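Local coordinates for putative exported protein (PDB 4RAA) that is of unknown function but adopts the six-bladed beta-propeller fold of the YWTD superfamily and is probably exported, at residues Tyr307-Ser312 with Val318-Val323; Val43-Glu48 with Leu54-Ala59; Ser37-Asn42 with Glu350-Leu355; Lys276-Tyr281 with Lys294-Gln299. One frame throughout, in Å; residues are numbered along the deposited sequence.

How the interactions relate
Interactions 1, 2 and 3 form a connected group at the blade where strand 25-31, from early in the chain, shares a sheet with strands 354-360 and 316-321, from its end, and at the next blade's hairpin. Interactions 1 and 2 have centres about 9 Å apart and share a backbone hydrogen bond, Ile46 N with Ile310 O at 3.0 Å. Interaction 3 encloses the other three along the chain; its centre lies about 12 Å from that of interaction 1, joined by the backbone hydrogen bond of Leu321 N with Ile354 O. Interaction 4, its centre about 14 Å from that of interaction 1, touches it through Phe308 CE1 and Ile278 CD1, 3.6 Å apart. No ligand or active site is known here.

Interaction 1 (Tyr307-Ser312 with Val318-Val323); sequences YFSIGS and VAPLDV
Tyr307 and Pro320 meet with their side chains at about a right angle. The ring of Tyr307 reaches the proline by the end that bears the hydroxyl: CZ lies 3.4 Å from Pro320 CG, which approaches the ring obliquely. A chi1 of 63° places Tyr307 CG between its own backbone N and carbonyl carbon and sends the ring across the proline, and OH continues to a hydrogen bond with the backbone N of Val43. Phe308 goes the other way and offers a ring face. The methyl of Ala319 stands over it, CB 4.1 Å from the ring centroid and 19° off the normal, a CH-pi contact displaced toward the rim. Just after Phe308 the backbones are tied directly: Ser309 N donates to Val318 O at 2.9 Å; the donor is tilted from the carbonyl plane and the N-H...O angle is 137°, so the bond is bent. Ser309 OG, beside its own backbone N, comes 3.4 Å from Pro320 CD, but its polar partner is the carbonyl O of Val43. Farther along, Val318 N donates to a water at 2.8 Å. The same water is hydrogen-bonded to Ser309 O, 2.8 Å away, and to Gly311 O, so it bridges the two backbones where direct pairing has stopped. The 307-312 segment is thus an inter-blade loop leading into strand 312-313 of a sheet ordered 25-31, 354-360, 316-321, 312-313; one strand from early in the chain beside three from late is consistent with the "velcro" closure of beta-propellers.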
loop_
_atom_site.group_PDB
_atom_site.type_symbol
_atom_site.label_atom_id
_atom_site.label_comp_id
_atom_site.label_asym_id
_atom_site.label_seq_id
_atom_site.Cartn_x
_atom_site.Cartn_y
_atom_site.Cartn_z
ATOM N N TYR A 307 -16.939 25.929 -18.130
ATOM C CA TYR A 307 -17.105 25.108 -16.936
ATOM C C TYR A 307 -16.493 25.742 -15.688
ATOM O O TYR A 307 -15.590 26.583 -15.775
ATOM C CB TYR A 307 -16.462 23.720 -17.151
ATOM C CG TYR A 307 -14.957 23.752 -17.380
ATOM C CD1 TYR A 307 -14.415 24.103 -18.635
ATOM C CD2 TYR A 307 -14.068 23.419 -16.348
ATOM C CE1 TYR A 307 -13.035 24.134 -18.838
ATOM C CE2 TYR A 307 -12.688 23.441 -16.542
ATOM C CZ TYR A 307 -12.169 23.794 -17.782
ATOM O OH TYR A 307 -10.796 23.814 -17.956
ATOM N N PHE A 308 -17.002 25.314 -14.539
ATOM C CA PHE A 308 -16.465 25.701 -13.240
ATOM C C PHE A 308 -15.555 24.574 -12.767
ATOM O O PHE A 308 -15.951 23.401 -12.806
ATOM C CB PHE A 308 -17.578 25.981 -12.207
ATOM C CG PHE A 308 -18.003 27.419 -12.164
ATOM C CD1 PHE A 308 -19.020 27.895 -12.991
ATOM C CD2 PHE A 308 -17.358 28.316 -11.309
ATOM C CE1 PHE A 308 -19.399 29.237 -12.953
ATOM C CE2 PHE A 308 -17.732 29.653 -11.261
ATOM C CZ PHE A 308 -18.752 30.117 -12.089
ATOM N N SER A 309 -14.332 24.927 -12.352
ATOM C CA SER A 309 -13.407 23.958 -11.759
ATOM C C SER A 309 -13.996 23.538 -10.441
ATOM O O SER A 309 -14.644 24.347 -9.759
ATOM C CB SER A 309 -12.032 24.557 -11.461
ATOM O OG SER A 309 -11.399 24.958 -12.641
ATOM N N ILE A 310 -13.774 22.282 -10.082
ATOM C CA ILE A 310 -14.218 21.791 -8.784
ATOM C C ILE A 310 -13.183 22.346 -7.776
ATOM O O ILE A 310 -12.012 22.513 -8.119
ATOM C CB ILE A 310 -14.470 20.264 -8.809
ATOM C CG1 ILE A 310 -15.614 19.977 -9.814
ATOM C CG2 ILE A 310 -14.846 19.766 -7.414
ATOM C CD1 ILE A 310 -15.713 18.564 -10.345
ATOM N N GLY A 311 -13.649 22.668 -6.569
ATOM C CA GLY A 311 -12.869 23.348 -5.515
ATOM C C GLY A 311 -13.050 24.871 -5.499
ATOM O O GLY A 311 -13.559 25.473 -6.454
ATOM N N SER A 312 -12.629 25.482 -4.396
ATOM C CA SER A 312 -12.673 26.933 -4.185
ATOM C C SER A 312 -11.396 27.426 -3.484
ATOM O O SER A 312 -10.600 26.619 -2.989
ATOM C CB SER A 312 -13.930 27.323 -3.405
ATOM O OG SER A 312 -14.107 26.512 -2.262
ATOM N N VAL A 318 -13.855 28.989 -8.805
ATOM C CA VAL A 318 -12.845 29.102 -9.864
ATOM C C VAL A 318 -13.421 28.669 -11.204
ATOM O O VAL A 318 -14.103 27.652 -11.277
ATOM C CB VAL A 318 -11.597 28.236 -9.551
ATOM C CG1 VAL A 318 -10.531 28.377 -10.651
ATOM C CG2 VAL A 318 -11.018 28.614 -8.190
ATOM N N ALA A 319 -13.115 29.428 -12.257
ATOM C CA ALA A 319 -13.541 29.107 -13.627
ATOM C C ALA A 319 -12.430 29.510 -14.600
ATOM O O ALA A 319 -12.188 30.697 -14.762
ATOM C CB ALA A 319 -14.826 29.839 -13.962
ATOM N N PRO A 320 -11.742 28.535 -15.239
ATOM C CA PRO A 320 -10.669 28.896 -16.166
ATOM C C PRO A 320 -11.244 29.401 -17.482
ATOM O O PRO A 320 -12.237 28.850 -17.972
ATOM C CB PRO A 320 -9.914 27.586 -16.348
ATOM C CG PRO A 320 -10.964 26.556 -16.214
ATOM C CD PRO A 320 -11.932 27.075 -15.188
ATOM N N LEU A 321 -10.616 30.445 -18.025
ATOM C CA LEU A 321 -11.032 31.109 -19.252
ATOM C C LEU A 321 -9.941 30.947 -20.317
ATOM O O LEU A 321 -8.764 31.165 -20.023
ATOM C CB LEU A 321 -11.261 32.588 -18.954
ATOM C CG LEU A 321 -12.212 32.944 -17.794
ATOM C CD1 LEU A 321 -12.142 34.434 -17.486
ATOM C CD2 LEU A 321 -13.651 32.557 -18.090
ATOM N N ASP A 322 -10.336 30.582 -21.541
ATOM C CA ASP A 322 -9.402 30.317 -22.640
ATOM C C ASP A 322 -8.943 31.648 -23.228
ATOM O O ASP A 322 -9.769 32.421 -23.716
ATOM C CB ASP A 322 -10.070 29.460 -23.722
ATOM C CG ASP A 322 -9.114 29.068 -24.837
ATOM O OD1 ASP A 322 -8.125 28.363 -24.544
ATOM O OD2 ASP A 322 -9.360 29.443 -26.004
ATOM N N VAL A 323 -7.628 31.881 -23.231
ATOM C CA VAL A 323 -7.046 33.155 -23.680
ATOM C C VAL A 323 -7.372 33.453 -25.142
ATOM O O VAL A 323 -8.048 34.439 -25.409
ATOM C CB VAL A 323 -5.517 33.222 -23.401
ATOM C CG1 VAL A 323 -4.868 34.461 -24.033
ATOM C CG2 VAL A 323 -5.259 33.174 -21.889
HETATM O O HOH W 1 -15.367 26.716 -8.444
#

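Interaction 2 (Val43-Glu48 with Leu54-Ala59); sequences VGLIRE and LILDSA
Ile46 and Ile55 face each other as an antiparallel non-hydrogen-bonded pair, and their side chains lie alongside one another, pointing the same way. Ile46 CD1 is 3.8 Å from Ile55 CG1. On the same face Ile55 also meets Val43: its CG2 branch, anti to the backbone N because CG1 sits at chi1 -69°, comes 3.8 Å from Val43 CG1. The hydrogen-bonded pairs flank the isoleucines. Arg47 and Leu54 exchange two backbone bonds, with Arg47 N to Leu54 O at 3.0 Å and Leu54 N to Arg47 O at 2.8 Å. Leu56 N donates to Leu45 O in a nearly straight bond (173°). At the start of the strand the regular pattern is interrupted, because Gly44 N also turns to Leu56 O, at 2.9 Å. Gly44 and Leu45 together oppose Leu56, a classic beta bulge, and Gly44 has the helix-like backbone angles expected of its first position. The opposite face carries Leu45, Leu56, Leu54 and the start of Arg47; within the strand, Leu45 CD1 lies over one face of the Arg47 guanidinium, 3.6 Å above its plane. Beyond this shell, Asp57 fixes the approach to the bulge: its carboxylate takes the backbone N of Lys41 on OD2 and that of Asn42 on OD1. The hairpin 45-49/52-57 edges the sheet that continues through strand 62-67; Val43 and Ile46 pack on strand 316-321, while Leu45 and Leu56 pack on strand 85-94.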
loop_
_atom_site.group_PDB
_atom_site.type_symbol
_atom_site.label_atom_id
_atom_site.label_comp_id
_atom_site.label_asym_id
_atom_site.label_seq_id
_atom_site.Cartn_x
_atom_site.Cartn_y
_atom_site.Cartn_z
ATOM N N VAL A 43 -8.291 22.921 -16.213
ATOM C CA VAL A 43 -8.116 23.096 -14.752
ATOM C C VAL A 43 -9.285 22.313 -14.168
ATOM O O VAL A 43 -10.346 22.875 -13.869
ATOM C CB VAL A 43 -8.061 24.573 -14.280
ATOM C CG1 VAL A 43 -7.951 24.674 -12.757
ATOM C CG2 VAL A 43 -6.873 25.280 -14.915
ATOM N N GLY A 44 -9.080 20.997 -14.061
ATOM C CA GLY A 44 -10.098 20.066 -13.578
ATOM C C GLY A 44 -10.479 20.232 -12.124
ATOM O O GLY A 44 -11.664 20.315 -11.810
ATOM N N LEU A 45 -9.473 20.280 -11.248
ATOM C CA LEU A 45 -9.667 20.381 -9.798
ATOM C C LEU A 45 -8.629 21.325 -9.200
ATOM O O LEU A 45 -7.501 21.373 -9.688
ATOM C CB LEU A 45 -9.540 18.975 -9.198
ATOM C CG LEU A 45 -9.592 18.715 -7.684
ATOM C CD1 LEU A 45 -10.893 19.188 -7.033
ATOM C CD2 LEU A 45 -9.377 17.226 -7.418
ATOM N N ILE A 46 -9.009 22.058 -8.151
ATOM C CA ILE A 46 -8.112 23.008 -7.475
ATOM C C ILE A 46 -8.308 23.014 -5.948
ATOM O O ILE A 46 -9.435 22.976 -5.483
ATOM C CB ILE A 46 -8.248 24.425 -8.087
ATOM C CG1 ILE A 46 -7.127 25.355 -7.602
ATOM C CG2 ILE A 46 -9.620 25.037 -7.811
ATOM C CD1 ILE A 46 -7.070 26.666 -8.357
ATOM N N ARG A 47 -7.196 23.048 -5.199
ATOM C CA ARG A 47 -7.178 23.049 -3.732
ATOM C C ARG A 47 -6.089 23.978 -3.195
ATOM O O ARG A 47 -5.018 24.067 -3.791
ATOM C CB ARG A 47 -6.886 21.638 -3.186
ATOM C CG ARG A 47 -7.870 20.532 -3.559
ATOM C CD ARG A 47 -9.262 20.778 -3.004
ATOM N NE ARG A 47 -10.180 19.655 -3.248
ATOM C CZ ARG A 47 -11.523 19.697 -3.174
ATOM N NH1 ARG A 47 -12.187 20.833 -2.908
ATOM N NH2 ARG A 47 -12.231 18.578 -3.402
ATOM N N GLU A 48 -6.367 24.646 -2.067
ATOM C CA GLU A 48 -5.386 25.501 -1.381
ATOM C C GLU A 48 -4.474 24.619 -0.534
ATOM O O GLU A 48 -4.900 23.576 -0.054
ATOM C CB GLU A 48 -6.044 26.511 -0.423
ATOM C CG GLU A 48 -6.995 27.539 -1.025
ATOM C CD GLU A 48 -7.389 28.629 -0.017
ATOM O OE1 GLU A 48 -6.502 29.384 0.442
ATOM O OE2 GLU A 48 -8.591 28.756 0.304
ATOM N N LEU A 54 -2.867 23.925 -5.636
ATOM C CA LEU A 54 -2.694 22.601 -6.242
ATOM C C LEU A 54 -3.712 22.516 -7.382
ATOM O O LEU A 54 -4.906 22.634 -7.125
ATOM C CB LEU A 54 -2.893 21.467 -5.223
ATOM C CG LEU A 54 -1.671 21.049 -4.396
ATOM C CD1 LEU A 54 -0.925 22.226 -3.786
ATOM C CD2 LEU A 54 -2.087 20.050 -3.324
ATOM N N ILE A 55 -3.239 22.348 -8.621
ATOM C CA ILE A 55 -4.094 22.265 -9.819
ATOM C C ILE A 55 -3.859 20.944 -10.536
ATOM O O ILE A 55 -2.713 20.610 -10.830
ATOM C CB ILE A 55 -3.813 23.436 -10.800
ATOM C CG1 ILE A 55 -4.291 24.755 -10.175
ATOM C CG2 ILE A 55 -4.494 23.216 -12.164
ATOM C CD1 ILE A 55 -3.934 26.007 -10.948
ATOM N N LEU A 56 -4.954 20.236 -10.839
ATOM C CA LEU A 56 -4.935 18.995 -11.613
ATOM C C LEU A 56 -5.467 19.263 -13.018
ATOM O O LEU A 56 -6.563 19.790 -13.171
ATOM C CB LEU A 56 -5.803 17.935 -10.953
ATOM C CG LEU A 56 -6.061 16.612 -11.683
ATOM C CD1 LEU A 56 -4.769 15.932 -12.106
ATOM C CD2 LEU A 56 -6.877 15.711 -10.772
ATOM N N ASP A 57 -4.681 18.897 -14.025
ATOM C CA ASP A 57 -5.050 19.016 -15.430
ATOM C C ASP A 57 -5.537 17.626 -15.819
ATOM O O ASP A 57 -4.783 16.842 -16.383
ATOM C CB ASP A 57 -3.829 19.482 -16.252
ATOM C CG ASP A 57 -4.083 19.533 -17.758
ATOM O OD1 ASP A 57 -5.216 19.274 -18.208
ATOM O OD2 ASP A 57 -3.126 19.846 -18.503
ATOM N N SER A 58 -6.809 17.335 -15.533
ATOM C CA SER A 58 -7.407 16.004 -15.824
ATOM C C SER A 58 -7.528 15.635 -17.321
ATOM O O SER A 58 -7.851 14.486 -17.644
ATOM C CB SER A 58 -8.749 15.828 -15.091
ATOM O OG SER A 58 -9.595 16.942 -15.292
ATOM N N ALA A 59 -7.282 16.596 -18.213
ATOM C CA ALA A 59 -7.233 16.348 -19.647
ATOM C C ALA A 59 -5.909 15.649 -20.007
ATOM O O ALA A 59 -5.930 14.624 -20.685
ATOM C CB ALA A 59 -7.385 17.649 -20.411
#

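Interaction 3 (Ser37-Asn42 with Glu350-Leu355); sequences SCLVKN and EDNSIL
A side-chain amide here grips a backbone in a polar contact between two loops far apart in sequence, the one leading from strand 25-31 toward strand 45-49 and the one entering strand 354-360. Asn352 carries it. Its ND2 donates to Cys38 O at 2.8 Å, with the acceptor close to the amide plane of Asn352 and the N-H group lying in the carbonyl plane of Cys38. Its OD1 accepts from Val40 N at 3.1 Å in a straight bond (166°), although this donor stands above the amide carbonyl plane and is not on a lone pair. A chi1 of -71° puts the amide beside its own backbone N and extends it across to the loop. The side chains of Val40 and Asn352 cross at about a right angle, with Val40 CG2 3.7 Å from Asn352 ND2. Asn352 N is hydrogen-bonded to Thr34 OG1, and the 37-42 loop is also held by a hydrogen bond between Leu39 O and Tyr64 OH. Because the amide gives to a carbonyl and receives from an N-H two residues on, the pattern of donor and acceptor supports its modelled orientation, and neither bond depends on an ionisable group.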
loop_
_atom_site.group_PDB
_atom_site.type_symbol
_atom_site.label_atom_id
_atom_site.label_comp_id
_atom_site.label_asym_id
_atom_site.label_seq_id
_atom_site.Cartn_x
_atom_site.Cartn_y
_atom_site.Cartn_z
ATOM N N SER A 37 7.519 23.775 -18.878
ATOM C CA SER A 37 7.367 22.818 -17.778
ATOM C C SER A 37 5.968 22.800 -17.129
ATOM O O SER A 37 5.676 21.863 -16.391
ATOM C CB SER A 37 8.446 23.037 -16.697
ATOM O OG SER A 37 8.435 24.357 -16.184
ATOM N N CYS A 38 5.109 23.794 -17.407
ATOM C CA CYS A 38 3.783 23.880 -16.773
ATOM C C CYS A 38 2.646 24.294 -17.707
ATOM O O CYS A 38 1.822 25.151 -17.367
ATOM C CB CYS A 38 3.864 24.825 -15.567
ATOM S SG CYS A 38 4.098 26.568 -15.984
ATOM N N LEU A 39 2.586 23.661 -18.876
ATOM C CA LEU A 39 1.491 23.909 -19.836
ATOM C C LEU A 39 0.225 23.222 -19.296
ATOM O O LEU A 39 0.294 22.081 -18.848
ATOM C CB LEU A 39 1.852 23.402 -21.233
ATOM C CG LEU A 39 2.970 24.193 -21.931
ATOM C CD1 LEU A 39 3.589 23.407 -23.076
ATOM C CD2 LEU A 39 2.484 25.548 -22.436
ATOM N N VAL A 40 -0.902 23.931 -19.321
ATOM C CA VAL A 40 -2.174 23.452 -18.790
ATOM C C VAL A 40 -3.255 23.508 -19.865
ATOM O O VAL A 40 -3.478 24.566 -20.429
ATOM C CB VAL A 40 -2.634 24.332 -17.591
ATOM C CG1 VAL A 40 -4.000 23.884 -17.060
ATOM C CG2 VAL A 40 -1.600 24.305 -16.468
ATOM N N LYS A 41 -3.933 22.380 -20.112
ATOM C CA LYS A 41 -5.070 22.289 -21.056
ATOM C C LYS A 41 -6.398 22.544 -20.346
ATOM O O LYS A 41 -7.243 23.272 -20.841
ATOM C CB LYS A 41 -5.114 20.903 -21.738
ATOM C CG LYS A 41 -6.398 20.600 -22.518
ATOM C CD LYS A 41 -6.284 19.354 -23.377
ATOM C CE LYS A 41 -7.638 19.007 -23.983
ATOM N NZ LYS A 41 -7.534 17.955 -25.031
ATOM N N ASN A 42 -6.567 21.909 -19.194
ATOM C CA ASN A 42 -7.796 21.939 -18.413
ATOM C C ASN A 42 -7.460 22.171 -16.935
ATOM O O ASN A 42 -6.421 21.712 -16.478
ATOM C CB ASN A 42 -8.455 20.570 -18.661
ATOM C CG ASN A 42 -9.730 20.348 -17.876
ATOM O OD1 ASN A 42 -9.693 19.898 -16.728
ATOM N ND2 ASN A 42 -10.873 20.575 -18.528
ATOM N N GLU A 350 -0.902 31.991 -26.804
ATOM C CA GLU A 350 -0.574 30.636 -26.337
ATOM C C GLU A 350 -0.638 30.462 -24.818
ATOM O O GLU A 350 -0.497 29.345 -24.351
ATOM C CB GLU A 350 0.833 30.218 -26.821
ATOM C CG GLU A 350 1.105 30.360 -28.325
ATOM C CD GLU A 350 1.293 31.786 -28.815
ATOM O OE1 GLU A 350 1.444 32.692 -27.974
ATOM O OE2 GLU A 350 1.270 32.020 -30.042
ATOM N N ASP A 351 -0.856 31.537 -24.058
ATOM C CA ASP A 351 -0.834 31.469 -22.578
ATOM C C ASP A 351 -1.933 30.610 -21.939
ATOM O O ASP A 351 -3.040 30.496 -22.478
ATOM C CB ASP A 351 -0.848 32.883 -21.925
ATOM C CG ASP A 351 0.499 33.612 -22.011
ATOM O OD1 ASP A 351 1.569 32.975 -22.002
ATOM O OD2 ASP A 351 0.478 34.857 -22.028
ATOM N N ASN A 352 -1.598 30.025 -20.781
ATOM C CA ASN A 352 -2.524 29.214 -19.987
ATOM C C ASN A 352 -3.748 30.008 -19.571
ATOM O O ASN A 352 -3.784 31.229 -19.680
ATOM C CB ASN A 352 -1.841 28.649 -18.718
ATOM C CG ASN A 352 -0.819 27.551 -19.008
ATOM O OD1 ASN A 352 -0.797 26.957 -20.092
ATOM N ND2 ASN A 352 0.020 27.252 -18.017
ATOM N N SER A 353 -4.754 29.293 -19.088
ATOM C CA SER A 353 -6.017 29.902 -18.675
ATOM C C SER A 353 -5.875 31.040 -17.651
ATOM O O SER A 353 -5.027 30.975 -16.746
ATOM C CB SER A 353 -6.958 28.837 -18.078
ATOM O OG SER A 353 -7.269 27.836 -19.027
ATOM N N ILE A 354 -6.677 32.091 -17.847
ATOM C CA ILE A 354 -6.823 33.162 -16.858
ATOM C C ILE A 354 -7.971 32.675 -15.967
ATOM O O ILE A 354 -9.091 32.460 -16.458
ATOM C CB ILE A 354 -7.187 34.536 -17.473
ATOM C CG1 ILE A 354 -6.054 35.012 -18.398
ATOM C CG2 ILE A 354 -7.487 35.552 -16.356
ATOM C CD1 ILE A 354 -6.313 36.323 -19.117
ATOM N N LEU A 355 -7.696 32.508 -14.674
ATOM C CA LEU A 355 -8.719 32.054 -13.719
ATOM C C LEU A 355 -9.614 33.205 -13.280
ATOM O O LEU A 355 -9.139 34.312 -13.036
ATOM C CB LEU A 355 -8.099 31.422 -12.468
ATOM C CG LEU A 355 -7.133 30.264 -12.685
ATOM C CD1 LEU A 355 -6.679 29.731 -11.336
ATOM C CD2 LEU A 355 -7.757 29.158 -13.531
#

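Interaction 4 (Lys276-Tyr281 with Lys294-Gln299)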
loop_
_atom_site.group_PDB
_atom_site.type_symbol
_atom_site.label_atom_id
_atom_site.label_comp_id
_atom_site.label_asym_id
_atom_site.label_seq_id
_atom_site.Cartn_x
_atom_site.Cartn_y
_atom_site.Cartn_z
ATOM N N LYS A 276 -26.733 25.002 -20.624
ATOM C CA LYS A 276 -26.078 25.127 -19.303
ATOM C C LYS A 276 -26.663 26.277 -18.478
ATOM O O LYS A 276 -26.789 27.394 -18.978
ATOM C CB LYS A 276 -24.574 25.384 -19.460
ATOM C CG LYS A 276 -23.800 24.317 -20.220
ATOM C CD LYS A 276 -22.386 24.787 -20.520
ATOM C CE LYS A 276 -21.640 23.764 -21.354
ATOM N NZ LYS A 276 -20.251 24.206 -21.656
ATOM N N TYR A 277 -26.982 26.000 -17.216
ATOM C CA TYR A 277 -27.531 26.980 -16.261
ATOM C C TYR A 277 -26.693 27.022 -14.995
ATOM O O TYR A 277 -25.926 26.098 -14.723
ATOM C CB TYR A 277 -28.964 26.602 -15.866
ATOM C CG TYR A 277 -29.940 26.610 -17.015
ATOM C CD1 TYR A 277 -30.104 25.481 -17.819
ATOM C CD2 TYR A 277 -30.700 27.748 -17.312
ATOM C CE1 TYR A 277 -30.989 25.480 -18.890
ATOM C CE2 TYR A 277 -31.595 27.759 -18.385
ATOM C CZ TYR A 277 -31.734 26.620 -19.169
ATOM O OH TYR A 277 -32.602 26.595 -20.224
ATOM N N ILE A 278 -26.840 28.101 -14.229
ATOM C CA ILE A 278 -26.185 28.226 -12.922
ATOM C C ILE A 278 -27.085 28.914 -11.894
ATOM O O ILE A 278 -27.583 30.025 -12.119
ATOM C CB ILE A 278 -24.797 28.896 -12.979
ATOM C CG1 ILE A 278 -24.176 28.920 -11.565
ATOM C CG2 ILE A 278 -24.857 30.297 -13.593
ATOM C CD1 ILE A 278 -22.706 29.258 -11.534
ATOM N N GLY A 279 -27.255 28.230 -10.765
ATOM C CA GLY A 279 -28.052 28.689 -9.640
ATOM C C GLY A 279 -27.114 29.118 -8.528
ATOM O O GLY A 279 -26.274 28.324 -8.088
ATOM N N LEU A 280 -27.258 30.366 -8.081
ATOM C CA LEU A 280 -26.455 30.944 -7.002
ATOM C C LEU A 280 -27.365 30.993 -5.785
ATOM O O LEU A 280 -28.509 31.408 -5.925
ATOM C CB LEU A 280 -26.014 32.368 -7.382
ATOM C CG LEU A 280 -25.521 32.599 -8.826
ATOM C CD1 LEU A 280 -25.251 34.068 -9.124
ATOM C CD2 LEU A 280 -24.282 31.768 -9.116
ATOM N N TYR A 281 -26.883 30.545 -4.621
ATOM C CA TYR A 281 -27.632 30.632 -3.357
ATOM C C TYR A 281 -26.802 31.423 -2.342
ATOM O O TYR A 281 -25.653 31.062 -2.092
ATOM C CB TYR A 281 -27.973 29.242 -2.814
ATOM C CG TYR A 281 -28.627 29.258 -1.441
ATOM C CD1 TYR A 281 -29.894 29.816 -1.253
ATOM C CD2 TYR A 281 -27.985 28.707 -0.324
ATOM C CE1 TYR A 281 -30.504 29.829 0.008
ATOM C CE2 TYR A 281 -28.582 28.727 0.933
ATOM C CZ TYR A 281 -29.840 29.287 1.090
ATOM O OH TYR A 281 -30.416 29.300 2.335
ATOM N N LYS A 294 -25.217 31.447 -20.889
ATOM C CA LYS A 294 -25.121 32.447 -21.987
ATOM C C LYS A 294 -25.378 33.886 -21.492
ATOM O O LYS A 294 -24.707 34.825 -21.928
ATOM C CB LYS A 294 -26.059 32.136 -23.179
ATOM C CG LYS A 294 -25.483 31.216 -24.249
ATOM C CD LYS A 294 -25.285 29.780 -23.787
ATOM C CE LYS A 294 -24.597 28.936 -24.859
ATOM N NZ LYS A 294 -25.347 28.906 -26.146
ATOM N N ILE A 295 -26.344 34.029 -20.588
ATOM C CA ILE A 295 -26.697 35.322 -19.993
ATOM C C ILE A 295 -25.664 35.680 -18.911
ATOM O O ILE A 295 -25.170 36.805 -18.903
ATOM C CB ILE A 295 -28.170 35.338 -19.472
ATOM C CG1 ILE A 295 -29.176 35.452 -20.646
ATOM C CG2 ILE A 295 -28.427 36.501 -18.505
ATOM C CD1 ILE A 295 -29.222 34.283 -21.615
ATOM N N PHE A 296 -25.360 34.721 -18.022
ATOM C CA PHE A 296 -24.404 34.879 -16.895
ATOM C C PHE A 296 -23.035 35.429 -17.306
ATOM O O PHE A 296 -22.551 36.386 -16.714
ATOM C CB PHE A 296 -24.215 33.524 -16.181
ATOM C CG PHE A 296 -23.479 33.594 -14.864
ATOM C CD1 PHE A 296 -24.112 34.070 -13.722
ATOM C CD2 PHE A 296 -22.175 33.114 -14.745
ATOM C CE1 PHE A 296 -23.444 34.112 -12.496
ATOM C CE2 PHE A 296 -21.504 33.143 -13.523
ATOM C CZ PHE A 296 -22.138 33.647 -12.399
ATOM N N GLN A 297 -22.433 34.827 -18.324
ATOM C CA GLN A 297 -21.098 35.242 -18.811
ATOM C C GLN A 297 -21.068 36.637 -19.481
ATOM O O GLN A 297 -20.069 37.352 -19.353
ATOM C CB GLN A 297 -20.500 34.171 -19.728
ATOM C CG GLN A 297 -21.157 34.067 -21.092
ATOM C CD GLN A 297 -20.896 32.759 -21.810
ATOM O OE1 GLN A 297 -20.132 31.902 -21.346
ATOM N NE2 GLN A 297 -21.551 32.592 -22.952
ATOM N N ASP A 298 -22.136 36.998 -20.202
ATOM C CA ASP A 298 -22.273 38.347 -20.798
ATOM C C ASP A 298 -22.528 39.427 -19.718
ATOM O O ASP A 298 -22.003 40.536 -19.829
ATOM C CB ASP A 298 -23.323 38.379 -21.934
ATOM C CG ASP A 298 -22.824 37.716 -23.242
ATOM O OD1 ASP A 298 -21.717 37.128 -23.289
ATOM O OD2 ASP A 298 -23.554 37.799 -24.252
ATOM N N GLN A 299 -23.297 39.099 -18.676
ATOM C CA GLN A 299 -23.547 40.024 -17.546
ATOM C C GLN A 299 -22.286 40.363 -16.740
ATOM O O GLN A 299 -22.144 41.492 -16.285
ATOM C CB GLN A 299 -24.628 39.486 -16.598
ATOM C CG GLN A 299 -26.052 39.631 -17.123
ATOM C CD GLN A 299 -27.123 39.188 -16.129
ATOM O OE1 GLN A 299 -26.828 38.737 -15.015
ATOM N NE2 GLN A 299 -28.379 39.320 -16.527
#
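A chi1 of -169° swings the Phe296 ring away from its backbone N, off the helix toward strand 275-282, where Ile278 and Leu280 meet it differently. In Ile278, with CG1 anti to N (chi1 -178°), CG2 lies between the backbone N and carbonyl carbon, and it is this branch that meets the ring. It sits over one face, 3.9 Å from the centroid and 16° off the normal, in a CH-pi contact offset toward the rim; its separation from Phe296 CG is 3.8 Å. Leu280 comes instead at the edge, near the ring plane, with CD1 3.8 Å from Phe296 CE1. Both side chains lie oblique to that of Phe296. Ile278 and Leu280 are two residues apart on one strand and so emerge on the same side of the antiparallel four-stranded sheet of 254-261, 265-272, 275-282 and 287-292, one blade of the propeller. Helix 293-299 follows the last of these strands at once and folds back over that side, bringing Phe296 down on the blade. The contact is apolar throughout and all three residues are buried. Around it, Phe267 touches both Ile278 and Leu280, Leu25 of strand 25-31 touches Leu280 and Phe296, and Leu305 packs on Phe296 from the loop beyond the helix. The helix end is tied down separately by Gln299 OE1, which is hydrogen-bonded to Ala21 N.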